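Local coordinates for protein endoglucanase (Clostridium thermocellum, PDB 2YIK) that probably hydrolyses internal beta-1,4-glucosidic bonds of cellulose, as a glycoside hydrolase family 9 endoglucanase from a cellulose-degrading bacterium, at residues K42-Y46 / V440-S444; D412-A418 / Y513-G517; M166-R171 / K243-Y247. All coordinates share one frame; numbering follows the deposited sequence.

Interaction 1. Residues K42-Y46 / V440-S444; sequences KALQY and VGYSS
Tyr46 and Tyr442 mark the closest backbone approach, their CA atoms 7.1 Å apart, where one turn of the N-terminal helix 40-47 meets the irregular loop 440-444 of the family 9 (alpha/alpha)6-barrel catalytic domain. No backbone-to-backbone bond joins the two; Gly441, at a positive phi of 80°, turns its carbonyl toward the edge of the Tyr46 ring. Tyr442 packs between loop and helix. Its ring presents an edge to the face of Tyr46 in a T-shaped pair, centroids 6.0 Å apart and planes at 80°. Along the face of the Tyr442 ring runs the extended chain of Lys42, CG anti to the backbone N (chi1 173°), with CE in a CH-pi contact and NZ in a cation-pi contact 4.7 Å from the ring centroid. The same NZ donates to Tyr442 O at 2.8 Å, in the carbonyl plane, so one lysine grips both ring face and backbone carbonyl. The Tyr442 hydroxyl is taken by Asn39 O and that of Tyr46 by Asp524, while Ala43 CB packs against Tyr442 CE1 at 4.0 Å. A water joins the two segments, giving one proton to Tyr46 OH and the other to Gly441 O, 2.8 Å from the water oxygen.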
loop_
_atom_site.group_PDB
_atom_site.type_symbol
_atom_site.label_atom_id
_atom_site.label_comp_id
_atom_site.label_asym_id
_atom_site.label_seq_id
_atom_site.Cartn_x
_atom_site.Cartn_y
_atom_site.Cartn_z
ATOM N N LYS A 42 -8.267 -19.097 -3.118
ATOM C CA LYS A 42 -9.505 -18.335 -3.114
ATOM C C LYS A 42 -9.320 -17.053 -2.304
ATOM O O LYS A 42 -9.898 -16.014 -2.627
ATOM C CB LYS A 42 -10.631 -19.177 -2.511
ATOM C CG LYS A 42 -11.927 -18.412 -2.317
ATOM C CD LYS A 42 -13.018 -19.269 -1.666
ATOM C CE LYS A 42 -14.152 -18.381 -1.156
ATOM N NZ LYS A 42 -15.317 -19.164 -0.651
ATOM N N ALA A 43 -8.516 -17.125 -1.247
ATOM C CA ALA A 43 -8.271 -15.954 -0.408
ATOM C C ALA A 43 -7.561 -14.885 -1.236
ATOM O O ALA A 43 -7.890 -13.700 -1.163
ATOM C CB ALA A 43 -7.427 -16.344 0.796
ATOM N N LEU A 44 -6.588 -15.315 -2.032
ATOM C CA LEU A 44 -5.845 -14.403 -2.896
ATOM C C LEU A 44 -6.816 -13.769 -3.886
ATOM O O LEU A 44 -6.856 -12.548 -4.052
ATOM C CB LEU A 44 -4.752 -15.160 -3.664
ATOM C CG LEU A 44 -4.011 -14.347 -4.733
ATOM C CD1 LEU A 44 -3.351 -13.138 -4.076
ATOM C CD2 LEU A 44 -2.964 -15.209 -5.431
ATOM N N GLN A 45 -7.603 -14.614 -4.547
ATOM C CA GLN A 45 -8.581 -14.136 -5.514
ATOM C C GLN A 45 -9.476 -13.070 -4.904
ATOM O O GLN A 45 -9.587 -11.961 -5.429
ATOM C CB GLN A 45 -9.440 -15.298 -6.015
ATOM C CG GLN A 45 -10.689 -14.861 -6.752
ATOM C CD GLN A 45 -11.626 -16.024 -7.065
ATOM O OE1 GLN A 45 -11.832 -16.911 -6.234
ATOM N NE2 GLN A 45 -12.209 -16.012 -8.259
ATOM N N TYR A 46 -10.114 -13.412 -3.791
ATOM C CA TYR A 46 -11.005 -12.484 -3.113
ATOM C C TYR A 46 -10.328 -11.205 -2.619
ATOM O O TYR A 46 -10.887 -10.117 -2.755
ATOM C CB TYR A 46 -11.687 -13.182 -1.931
ATOM C CG TYR A 46 -12.927 -13.973 -2.296
ATOM C CD1 TYR A 46 -12.910 -14.890 -3.346
ATOM C CD2 TYR A 46 -14.111 -13.819 -1.577
ATOM C CE1 TYR A 46 -14.037 -15.632 -3.671
ATOM C CE2 TYR A 46 -15.250 -14.557 -1.893
ATOM C CZ TYR A 46 -15.205 -15.464 -2.941
ATOM O OH TYR A 46 -16.319 -16.211 -3.252
ATOM N N VAL A 440 -14.506 -10.287 4.500
ATOM C CA VAL A 440 -15.914 -10.335 4.127
ATOM C C VAL A 440 -16.226 -11.043 2.806
ATOM O O VAL A 440 -15.477 -10.944 1.831
ATOM C CB VAL A 440 -16.595 -8.912 4.198
ATOM C CG1 VAL A 440 -15.569 -7.836 4.458
ATOM C CG2 VAL A 440 -17.402 -8.638 2.952
ATOM N N GLY A 441 -17.326 -11.795 2.818
ATOM C CA GLY A 441 -17.780 -12.524 1.642
ATOM C C GLY A 441 -17.075 -13.835 1.344
ATOM O O GLY A 441 -17.486 -14.580 0.461
ATOM N N TYR A 442 -16.019 -14.131 2.092
ATOM C CA TYR A 442 -15.241 -15.345 1.878
ATOM C C TYR A 442 -15.955 -16.629 2.274
ATOM O O TYR A 442 -15.782 -17.670 1.635
ATOM C CB TYR A 442 -13.931 -15.259 2.666
ATOM C CG TYR A 442 -12.990 -16.432 2.469
ATOM C CD1 TYR A 442 -12.144 -16.490 1.362
ATOM C CD2 TYR A 442 -12.929 -17.473 3.399
ATOM C CE1 TYR A 442 -11.257 -17.547 1.186
ATOM C CE2 TYR A 442 -12.044 -18.541 3.231
ATOM C CZ TYR A 442 -11.210 -18.566 2.124
ATOM O OH TYR A 442 -10.310 -19.593 1.960
ATOM N N SER A 443 -16.762 -16.552 3.326
ATOM C CA SER A 443 -17.437 -17.735 3.831
ATOM C C SER A 443 -18.761 -17.355 4.488
ATOM O O SER A 443 -19.036 -16.171 4.690
ATOM C CB SER A 443 -16.509 -18.405 4.846
ATOM O OG SER A 443 -16.983 -19.683 5.225
ATOM N N SER A 444 -19.584 -18.346 4.825
ATOM C CA SER A 444 -20.861 -18.042 5.465
ATOM C C SER A 444 -20.626 -17.440 6.846
ATOM O O SER A 444 -21.479 -16.717 7.360
ATOM C CB SER A 444 -21.738 -19.299 5.586
ATOM O OG SER A 444 -21.047 -20.372 6.207
HETATM O O HOH W 1 -18.055 -17.022 -0.886
#

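Interaction 2. Residues D412-A418 / Y513-G517; sequences DTPSKYA and YRFFG
Asp412 and Arg514 both start with CG anti to the backbone N (chi1 -179° in the arginine), and the arginine runs extended from CG to NE, which carries its guanidinium along Phe515 to the carboxylate. Phe515 and Phe516 instead hold CG beside the backbone N, swinging their rings toward Pro414 and Ala418. The contact joins the C-terminal end of helix 499-516 to the turn leading into helix 416-428, two helices of the (alpha/alpha)6 barrel of the family 9 catalytic domain. At that turn Ser415 is the N-cap: its OG accepts from Tyr417 N at 3.1 Å, while Asp407 is hydrogen-bonded to both Ser415 OG and Ala418 N.

The salt bridge is a side-on, two-nitrogen grip. Arg514 NE reaches the syn lone pair of Asp412 OD1 at 2.9 Å with an N-H...O angle of 164°. NH2 meets OD2 also on the syn side, but from a position tilted out of the carboxylate plane, the two flat groups being turned 38° apart. Gln144 holds the remaining nitrogen, NH1, and with the two bonds to Asp412 this fixes the rotation of the guanidinium.

Beside this pair the packing is apolar. Pro414 N lies over one face of the Phe515 ring, toward its rim, and Pro414 CD comes 3.6 Å from Phe515 CD1; the arginine's own CG lies over the opposite face. Pro414 CB reaches Phe516 CZ, tying the proline to both rings. Leu404 of helix 392-408 also touches Phe515. Ala418 CB touches both phenylalanines, at Phe515 CD2 and Phe516 CZ, and Ala418 O lies at the edge of the Phe516 ring, 3.6 Å from Phe516 CE2.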
loop_
_atom_site.group_PDB
_atom_site.type_symbol
_atom_site.label_atom_id
_atom_site.label_comp_id
_atom_site.label_asym_id
_atom_site.label_seq_id
_atom_site.Cartn_x
_atom_site.Cartn_y
_atom_site.Cartn_z
ATOM N N ASP A 412 13.619 -21.134 -0.268
ATOM C CA ASP A 412 12.285 -21.128 -0.864
ATOM C C ASP A 412 11.502 -22.352 -0.396
ATOM O O ASP A 412 10.961 -23.115 -1.198
ATOM C CB ASP A 412 12.377 -21.106 -2.398
ATOM C CG ASP A 412 11.047 -20.770 -3.064
ATOM O OD1 ASP A 412 10.125 -20.277 -2.377
ATOM O OD2 ASP A 412 10.919 -20.985 -4.287
ATOM N N THR A 413 11.453 -22.528 0.917
ATOM C CA THR A 413 10.735 -23.641 1.517
ATOM C C THR A 413 10.200 -23.112 2.842
ATOM O O THR A 413 10.819 -22.243 3.466
ATOM C CB THR A 413 11.688 -24.863 1.749
ATOM O OG1 THR A 413 10.927 -26.002 2.161
ATOM C CG2 THR A 413 12.724 -24.555 2.820
ATOM N N PRO A 414 9.030 -23.603 3.277
ATOM C CA PRO A 414 8.480 -23.117 4.542
ATOM C C PRO A 414 9.238 -23.564 5.757
ATOM O O PRO A 414 9.635 -24.728 5.893
ATOM C CB PRO A 414 7.059 -23.651 4.535
ATOM C CG PRO A 414 7.199 -24.947 3.805
ATOM C CD PRO A 414 8.122 -24.581 2.647
ATOM N N SER A 415 9.393 -22.601 6.650
ATOM C CA SER A 415 10.078 -22.762 7.908
ATOM C C SER A 415 9.065 -22.403 9.009
ATOM O O SER A 415 7.853 -22.260 8.745
ATOM C CB SER A 415 11.296 -21.801 7.969
ATOM O OG SER A 415 10.954 -20.417 8.248
ATOM N N LYS A 416 9.549 -22.327 10.249
ATOM C CA LYS A 416 8.719 -21.969 11.388
ATOM C C LYS A 416 8.052 -20.608 11.100
ATOM O O LYS A 416 6.973 -20.330 11.616
ATOM C CB LYS A 416 9.569 -21.894 12.672
ATOM C CG LYS A 416 10.717 -20.883 12.620
ATOM C CD LYS A 416 11.509 -20.877 13.931
ATOM C CE LYS A 416 12.683 -19.911 13.816
ATOM N NZ LYS A 416 13.532 -19.896 15.040
ATOM N N TYR A 417 8.678 -19.751 10.289
ATOM C CA TYR A 417 8.059 -18.448 9.994
ATOM C C TYR A 417 6.792 -18.617 9.153
ATOM O O TYR A 417 5.718 -18.154 9.539
ATOM C CB TYR A 417 9.043 -17.499 9.287
ATOM C CG TYR A 417 10.243 -17.151 10.142
ATOM C CD1 TYR A 417 10.115 -16.981 11.525
ATOM C CD2 TYR A 417 11.512 -17.010 9.578
ATOM C CE1 TYR A 417 11.213 -16.690 12.322
ATOM C CE2 TYR A 417 12.622 -16.716 10.371
ATOM C CZ TYR A 417 12.468 -16.561 11.740
ATOM O OH TYR A 417 13.572 -16.296 12.525
ATOM N N ALA A 418 6.918 -19.287 8.011
ATOM C CA ALA A 418 5.772 -19.532 7.145
ATOM C C ALA A 418 4.707 -20.342 7.887
ATOM O O ALA A 418 3.514 -20.080 7.751
ATOM C CB ALA A 418 6.212 -20.274 5.892
ATOM N N TYR A 513 -0.063 -19.663 -0.521
ATOM C CA TYR A 513 -0.408 -20.598 -1.579
ATOM C C TYR A 513 0.882 -21.195 -2.129
ATOM O O TYR A 513 0.939 -22.369 -2.502
ATOM C CB TYR A 513 -1.158 -19.894 -2.706
ATOM C CG TYR A 513 -1.608 -20.864 -3.767
ATOM C CD1 TYR A 513 -2.661 -21.749 -3.526
ATOM C CD2 TYR A 513 -0.941 -20.946 -4.988
ATOM C CE1 TYR A 513 -3.039 -22.700 -4.483
ATOM C CE2 TYR A 513 -1.305 -21.888 -5.944
ATOM C CZ TYR A 513 -2.354 -22.761 -5.685
ATOM O OH TYR A 513 -2.710 -23.688 -6.638
ATOM N N ARG A 514 1.924 -20.377 -2.166
ATOM C CA ARG A 514 3.214 -20.819 -2.663
ATOM C C ARG A 514 3.754 -22.031 -1.912
ATOM O O ARG A 514 4.221 -22.989 -2.524
ATOM C CB ARG A 514 4.227 -19.680 -2.560
ATOM C CG ARG A 514 5.616 -20.025 -3.085
ATOM C CD ARG A 514 6.557 -18.832 -2.975
ATOM N NE ARG A 514 7.820 -19.051 -3.671
ATOM C CZ ARG A 514 8.125 -18.544 -4.864
ATOM N NH1 ARG A 514 7.262 -17.776 -5.505
ATOM N NH2 ARG A 514 9.296 -18.816 -5.421
ATOM N N PHE A 515 3.686 -21.990 -0.584
ATOM C CA PHE A 515 4.217 -23.078 0.233
ATOM C C PHE A 515 3.200 -24.117 0.695
ATOM O O PHE A 515 3.575 -25.244 0.989
ATOM C CB PHE A 515 4.909 -22.517 1.487
ATOM C CG PHE A 515 6.032 -21.556 1.201
ATOM C CD1 PHE A 515 7.109 -21.934 0.405
ATOM C CD2 PHE A 515 6.029 -20.278 1.758
ATOM C CE1 PHE A 515 8.166 -21.057 0.170
ATOM C CE2 PHE A 515 7.082 -19.393 1.529
ATOM C CZ PHE A 515 8.154 -19.787 0.733
ATOM N N PHE A 516 1.924 -23.743 0.755
ATOM C CA PHE A 516 0.892 -24.650 1.250
ATOM C C PHE A 516 -0.281 -24.978 0.324
ATOM O O PHE A 516 -1.194 -25.697 0.727
ATOM C CB PHE A 516 0.325 -24.100 2.567
ATOM C CG PHE A 516 1.375 -23.784 3.601
ATOM C CD1 PHE A 516 2.158 -24.798 4.146
ATOM C CD2 PHE A 516 1.597 -22.472 4.007
ATOM C CE1 PHE A 516 3.151 -24.518 5.081
ATOM C CE2 PHE A 516 2.585 -22.175 4.941
ATOM C CZ PHE A 516 3.367 -23.199 5.480
ATOM N N GLY A 517 -0.276 -24.474 -0.907
ATOM C CA GLY A 517 -1.388 -24.765 -1.798
ATOM C C GLY A 517 -1.472 -26.212 -2.272
ATOM O O GLY A 517 -0.433 -26.809 -2.566
#

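Interaction 3. Residues M166-R171 / K243-Y247; sequences MRCTFR and KSLDY
Tyr247 is sandwiched between Met166 on one face and Arg171 on the other, where helix 238-257 of the family 9 catalytic barrel packs against the end of helix 151-167 and the strand 169-171 that follows it. The axes of strand 169-171 and helix segment 243-247 lie at 78°, and the aromatic ring lies in the corner between them.

The apolar and sulfur contacts come from the helix end. Met166 lays CG over the ring, 3.9 Å from the Tyr247 centroid, and SD follows over the same face as a Met-aromatic contact. A bend at chi3 (-86°) turns CE away from the ring toward Ser244 OG, whose polar partners are Tyr240 and Asn229; Lys243 CG touches the sulfur. At the ring edge Thr169 CB approaches Tyr247 CD2 at 3.8 Å.

Of the charged contacts, the cation-pi pair lies on the opposite face: Arg171 CZ stands 4.3 Å from the Tyr247 centroid, with the guanidinium tilted 61° to the ring so that NH1 comes closest. Arg171 CD lies over the same face in a CH-pi contact, the chain being bent at chi3. Arg171 also forms an end-on salt bridge to Asp246. Asp246 OD2 accepts from NH1 at 2.7 Å and from NH2 at 2.9 Å, and NH2 reaches OD1 as well. All three bonds lie near the guanidinium plane but arrive from above the carboxylate plane.

A water links strand and helix, hydrogen-bonded to Thr169 O at 2.9 Å and to Tyr247 OH.

With NE donating to Gly175 O and both terminal nitrogens on Asp246, the guanidinium is fixed in rotation. The carboxylate neutralises its charge while the pi face of Tyr247 adds electrostatic attraction; the nearby guanidinium would probably favour the ionised form of Asp246.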
loop_
_atom_site.group_PDB
_atom_site.type_symbol
_atom_site.label_atom_id
_atom_site.label_comp_id
_atom_site.label_asym_id
_atom_site.label_seq_id
_atom_site.Cartn_x
_atom_site.Cartn_y
_atom_site.Cartn_z
ATOM N N MET A 166 1.271 8.901 -11.790
ATOM C CA MET A 166 1.878 9.566 -12.937
ATOM C C MET A 166 1.107 10.787 -13.428
ATOM O O MET A 166 1.715 11.823 -13.706
ATOM C CB MET A 166 2.120 8.557 -14.068
ATOM C CG MET A 166 3.261 7.587 -13.722
ATOM S SD MET A 166 3.791 6.414 -14.988
ATOM C CE MET A 166 2.636 5.057 -14.719
ATOM N N ARG A 167 -0.216 10.680 -13.528
ATOM C CA ARG A 167 -1.044 11.811 -13.960
ATOM C C ARG A 167 -0.919 12.957 -12.951
ATOM O O ARG A 167 -1.026 14.128 -13.306
ATOM C CB ARG A 167 -2.525 11.409 -14.051
ATOM C CG ARG A 167 -2.937 10.663 -15.310
ATOM C CD ARG A 167 -4.461 10.600 -15.418
ATOM N NE ARG A 167 -5.038 9.943 -14.258
ATOM C CZ ARG A 167 -5.177 8.628 -14.130
ATOM N NH1 ARG A 167 -4.789 7.818 -15.104
ATOM N NH2 ARG A 167 -5.682 8.127 -13.014
ATOM N N CYS A 168 -0.695 12.608 -11.687
ATOM C CA CYS A 168 -0.576 13.607 -10.624
ATOM C C CYS A 168 0.821 14.201 -10.489
ATOM O O CYS A 168 1.049 15.103 -9.680
ATOM C CB CYS A 168 -1.020 13.001 -9.289
ATOM S SG CYS A 168 -2.821 12.768 -9.149
ATOM N N THR A 169 1.760 13.685 -11.274
ATOM C CA THR A 169 3.118 14.198 -11.239
ATOM C C THR A 169 3.270 15.147 -12.421
ATOM O O THR A 169 3.344 14.710 -13.572
ATOM C CB THR A 169 4.166 13.070 -11.356
ATOM O OG1 THR A 169 3.920 12.077 -10.348
ATOM C CG2 THR A 169 5.576 13.633 -11.170
ATOM N N PHE A 170 3.292 16.442 -12.126
ATOM C CA PHE A 170 3.432 17.477 -13.144
ATOM C C PHE A 170 4.916 17.791 -13.336
ATOM O O PHE A 170 5.566 18.350 -12.447
ATOM C CB PHE A 170 2.643 18.712 -12.705
ATOM C CG PHE A 170 1.174 18.448 -12.549
ATOM C CD1 PHE A 170 0.680 17.894 -11.368
ATOM C CD2 PHE A 170 0.297 18.655 -13.609
ATOM C CE1 PHE A 170 -0.666 17.549 -11.248
ATOM C CE2 PHE A 170 -1.052 18.316 -13.498
ATOM C CZ PHE A 170 -1.532 17.757 -12.316
ATOM N N ARG A 171 5.441 17.409 -14.500
ATOM C CA ARG A 171 6.852 17.598 -14.825
ATOM C C ARG A 171 7.060 18.513 -16.030
ATOM O O ARG A 171 6.196 18.598 -16.904
ATOM C CB ARG A 171 7.489 16.238 -15.142
ATOM C CG ARG A 171 7.193 15.142 -14.130
ATOM C CD ARG A 171 7.420 13.763 -14.745
ATOM N NE ARG A 171 8.834 13.472 -14.967
ATOM C CZ ARG A 171 9.283 12.468 -15.719
ATOM N NH1 ARG A 171 8.433 11.658 -16.335
ATOM N NH2 ARG A 171 10.587 12.262 -15.841
ATOM N N LYS A 243 8.344 3.996 -18.631
ATOM C CA LYS A 243 7.676 5.222 -18.213
ATOM C C LYS A 243 7.594 5.291 -16.687
ATOM O O LYS A 243 7.869 6.338 -16.093
ATOM C CB LYS A 243 6.280 5.309 -18.820
ATOM C CG LYS A 243 5.530 6.552 -18.399
ATOM C CD LYS A 243 4.417 6.854 -19.384
ATOM C CE LYS A 243 3.314 7.683 -18.752
ATOM N NZ LYS A 243 2.001 6.976 -18.936
ATOM N N SER A 244 7.229 4.173 -16.060
ATOM C CA SER A 244 7.123 4.106 -14.602
ATOM C C SER A 244 8.470 4.435 -13.968
ATOM O O SER A 244 8.550 5.242 -13.042
ATOM C CB SER A 244 6.682 2.706 -14.153
ATOM O OG SER A 244 5.421 2.367 -14.701
ATOM N N LEU A 245 9.529 3.812 -14.479
ATOM C CA LEU A 245 10.869 4.044 -13.958
ATOM C C LEU A 245 11.300 5.495 -14.146
ATOM O O LEU A 245 11.959 6.067 -13.280
ATOM C CB LEU A 245 11.876 3.111 -14.634
ATOM C CG LEU A 245 13.320 3.191 -14.117
ATOM C CD1 LEU A 245 13.366 2.937 -12.624
ATOM C CD2 LEU A 245 14.178 2.166 -14.847
ATOM N N ASP A 246 10.930 6.089 -15.276
ATOM C CA ASP A 246 11.291 7.478 -15.536
ATOM C C ASP A 246 10.639 8.393 -14.493
ATOM O O ASP A 246 11.289 9.287 -13.939
ATOM C CB ASP A 246 10.860 7.891 -16.944
ATOM C CG ASP A 246 11.073 9.364 -17.205
ATOM O OD1 ASP A 246 12.196 9.851 -17.018
ATOM O OD2 ASP A 246 10.116 10.049 -17.602
ATOM N N TYR A 247 9.356 8.173 -14.224
ATOM C CA TYR A 247 8.658 8.969 -13.223
ATOM C C TYR A 247 9.226 8.691 -11.823
ATOM O O TYR A 247 9.380 9.608 -11.014
ATOM C CB TYR A 247 7.152 8.671 -13.247
ATOM C CG TYR A 247 6.365 9.479 -14.261
ATOM C CD1 TYR A 247 6.390 9.161 -15.622
ATOM C CD2 TYR A 247 5.590 10.568 -13.855
ATOM C CE1 TYR A 247 5.654 9.912 -16.556
ATOM C CE2 TYR A 247 4.856 11.323 -14.771
ATOM C CZ TYR A 247 4.889 10.991 -16.119
ATOM O OH TYR A 247 4.162 11.742 -17.017
HETATM O O HOH W 2 2.431 13.499 -16.038
#

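Overall arrangement
From the N terminus, helix 40-47 opens interaction 1, which closes 394 residues later at the loop 440-444. Within that span interaction 3 opens and closes first, joining the helix 151-167 and strand 169-171 corner to helix 238-257, a shorter loop with ends 72 residues apart. Interaction 2 then opens at 412-418, before interaction 1 has closed, and ends at the C-terminal end of helix 499-516, so the two cross. They are neighbours in space, nearest atoms about 6 Å apart without touching, and helix 499-516 also packs against Ala43 and Leu44, linking both to one helix. Interaction 3 lies across the chain's centre from both, its centre about 34 Å from that of interaction 1.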